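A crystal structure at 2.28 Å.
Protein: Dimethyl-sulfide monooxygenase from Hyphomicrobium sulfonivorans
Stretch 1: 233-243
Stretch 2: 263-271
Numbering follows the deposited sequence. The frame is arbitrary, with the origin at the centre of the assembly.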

# COMPACT_ATOMS: atom_id res chain seq x y z
N GLY A 233 7.80 -2.54 15.56
CA GLY A 233 7.46 -2.16 14.19
C GLY A 233 6.92 -0.75 14.04
O GLY A 233 6.91 -0.21 12.93
N SER A 234 6.45 -0.14 15.14
CA SER A 234 5.97 1.24 15.06
C SER A 234 7.12 2.22 14.85
O SER A 234 6.93 3.28 14.25
CB SER A 234 5.19 1.61 16.32
OG SER A 234 6.06 1.76 17.44
N LYS A 235 8.32 1.87 15.33
CA LYS A 235 9.47 2.74 15.10
C LYS A 235 9.94 2.62 13.65
O LYS A 235 10.26 3.63 13.01
CB LYS A 235 10.61 2.39 16.07
CG LYS A 235 10.41 2.90 17.51
CD LYS A 235 11.68 3.58 18.04
CE LYS A 235 11.44 4.31 19.37
NZ LYS A 235 12.17 5.63 19.46
N PHE A 236 9.98 1.39 13.12
CA PHE A 236 10.32 1.17 11.72
C PHE A 236 9.40 1.96 10.80
O PHE A 236 9.87 2.63 9.87
CB PHE A 236 10.26 -0.32 11.41
CG PHE A 236 10.66 -0.67 10.02
CD1 PHE A 236 11.97 -0.47 9.59
CD2 PHE A 236 9.74 -1.22 9.13
CE1 PHE A 236 12.35 -0.79 8.29
CE2 PHE A 236 10.12 -1.55 7.82
CZ PHE A 236 11.43 -1.33 7.41
N ALA A 237 8.09 1.90 11.04
CA ALA A 237 7.13 2.61 10.19
C ALA A 237 7.29 4.12 10.30
O ALA A 237 7.33 4.82 9.28
CB ALA A 237 5.70 2.20 10.56
N ALA A 238 7.37 4.64 11.53
CA ALA A 238 7.46 6.09 11.71
C ALA A 238 8.76 6.67 11.16
O ALA A 238 8.79 7.84 10.73
CB ALA A 238 7.32 6.43 13.20
N SER A 239 9.85 5.90 11.18
CA SER A 239 11.09 6.41 10.61
C SER A 239 11.01 6.54 9.08
O SER A 239 11.50 7.51 8.51
CB SER A 239 12.27 5.52 11.01
OG SER A 239 12.29 5.34 12.41
N ASN A 240 10.39 5.57 8.40
CA ASN A 240 10.53 5.50 6.95
C ASN A 240 9.31 5.95 6.16
O ASN A 240 9.47 6.47 5.05
CB ASN A 240 10.87 4.07 6.52
CG ASN A 240 12.22 3.63 7.02
OD1 ASN A 240 13.25 4.02 6.46
ND2 ASN A 240 12.23 2.83 8.07
N ALA A 241 8.10 5.79 6.70
CA ALA A 241 6.89 5.96 5.92
C ALA A 241 6.69 7.41 5.50
O ALA A 241 6.81 8.32 6.32
CB ALA A 241 5.66 5.47 6.70
N GLU A 242 6.40 7.62 4.22
CA GLU A 242 5.82 8.87 3.78
C GLU A 242 4.30 8.80 3.68
O GLU A 242 3.63 9.82 3.87
CB GLU A 242 6.42 9.31 2.45
CG GLU A 242 7.94 9.40 2.49
CD GLU A 242 8.57 9.69 1.13
OE1 GLU A 242 8.79 10.88 0.81
OE2 GLU A 242 8.83 8.71 0.38
N GLY A 243 3.75 7.62 3.40
CA GLY A 243 2.33 7.35 3.54
C GLY A 243 2.18 6.15 4.46
O GLY A 243 2.90 5.16 4.29
N ASN A 263 3.39 11.55 16.98
CA ASN A 263 4.38 11.62 18.05
C ASN A 263 5.62 10.83 17.69
O ASN A 263 6.76 11.30 17.86
CB ASN A 263 3.78 11.10 19.37
CG ASN A 263 2.66 11.99 19.91
OD1 ASN A 263 2.54 13.16 19.56
ND2 ASN A 263 1.84 11.42 20.79
N GLN A 264 5.43 9.61 17.17
CA GLN A 264 6.55 8.78 16.76
C GLN A 264 7.33 9.40 15.60
O GLN A 264 8.55 9.24 15.52
CB GLN A 264 6.04 7.37 16.41
CG GLN A 264 5.75 6.50 17.65
CD GLN A 264 4.57 5.53 17.49
OE1 GLN A 264 4.18 5.17 16.38
NE2 GLN A 264 4.00 5.11 18.62
N ALA A 265 6.65 10.13 14.70
CA ALA A 265 7.37 10.79 13.62
C ALA A 265 8.34 11.83 14.16
O ALA A 265 9.52 11.86 13.79
CB ALA A 265 6.40 11.42 12.63
N GLU A 266 7.85 12.67 15.07
CA GLU A 266 8.71 13.66 15.72
C GLU A 266 9.83 13.00 16.52
O GLU A 266 10.97 13.49 16.52
CB GLU A 266 7.87 14.56 16.62
CG GLU A 266 7.09 15.60 15.87
CD GLU A 266 6.52 16.65 16.78
OE1 GLU A 266 5.77 16.29 17.72
OE2 GLU A 266 6.84 17.85 16.58
N ALA A 267 9.53 11.89 17.21
CA ALA A 267 10.57 11.17 17.93
C ALA A 267 11.69 10.72 17.00
O ALA A 267 12.85 10.61 17.44
CB ALA A 267 9.96 9.96 18.65
N ALA A 268 11.38 10.48 15.72
CA ALA A 268 12.36 10.04 14.73
C ALA A 268 13.02 11.20 14.00
O ALA A 268 13.76 10.96 13.05
CB ALA A 268 11.70 9.10 13.71
N GLY A 269 12.78 12.44 14.42
CA GLY A 269 13.43 13.58 13.80
C GLY A 269 12.67 14.21 12.65
O GLY A 269 13.24 15.02 11.92
N ARG A 270 11.39 13.89 12.49
CA ARG A 270 10.59 14.38 11.38
C ARG A 270 9.48 15.28 11.91
O ARG A 270 9.34 15.48 13.12
CB ARG A 270 10.04 13.20 10.57
CG ARG A 270 11.08 12.10 10.30
CD ARG A 270 10.43 10.85 9.67
NE ARG A 270 9.89 11.08 8.32
CZ ARG A 270 9.08 10.23 7.70
NH1 ARG A 270 8.72 9.10 8.30
NH2 ARG A 270 8.62 10.50 6.48
N SER A 271 8.69 15.84 10.99
CA SER A 271 7.54 16.66 11.35
C SER A 271 6.29 15.80 11.53
O SER A 271 6.19 14.68 11.01
CB SER A 271 7.26 17.70 10.27
OG SER A 271 8.39 18.50 10.05
O HOH W 1 4.36 4.55 13.63

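Residues 233-240 and 263-267 form the ends of two helices that cross at -73°, with their axes 8.3 Å apart at closest approach. The backbones come nearest at Ala-238 and Ala-265, whose CA atoms are 5.1 Å apart, a spacing compatible with the small side chains at both positions. Each helix ends close to the crossing: Ala-241 and Ala-268 are the first residues to leave helical backbone angles. Beyond Ala-268 the chain turns through Gly-269, whose phi/psi of 92/14° would jam a CB against the preceding carbonyl O, and Arg-270 N then bonds back to Ala-265 O at 3.1 Å.

This turn directs Arg-270 toward the end of the first helix, where it supplies all the direct hydrogen bonds between the stretches. Its NH1 donates to Ala-238 O (2.7 Å) and to Ala-241 O (2.9 Å), while NH2 also donates to Ala-241 O (2.8 Å), so that this carbonyl is held by both terminal nitrogens. The two acceptors lie at the edge of the guanidinium, near its plane. Ser-239 O is also close to Arg-270 NH1, at 3.2 Å, but the angle is too poor for a hydrogen bond.

Around the crossing the side chains meet in van der Waals contacts. Ala-238 CB points toward the second stretch and meets Gln-264 CB at 3.6 Å and Ala-265 N at 4.0 Å. Ser-239 has its CA-to-CB bond directed away; its hydroxyl donates to Lys-235 O within its own helix (OG to O, 2.7 Å), yet OG still lies 4.0 Å from Ala-268 CB. Farther back along the first helix, Gln-264 OE1 approaches Ser-234 CB at 3.7 Å. A water links the helices here, donating hydrogen bonds to Ser-234 O (water O to Ser-234 O, 2.9 Å) and to Gln-264 OE1 (water O to OE1, 2.8 Å).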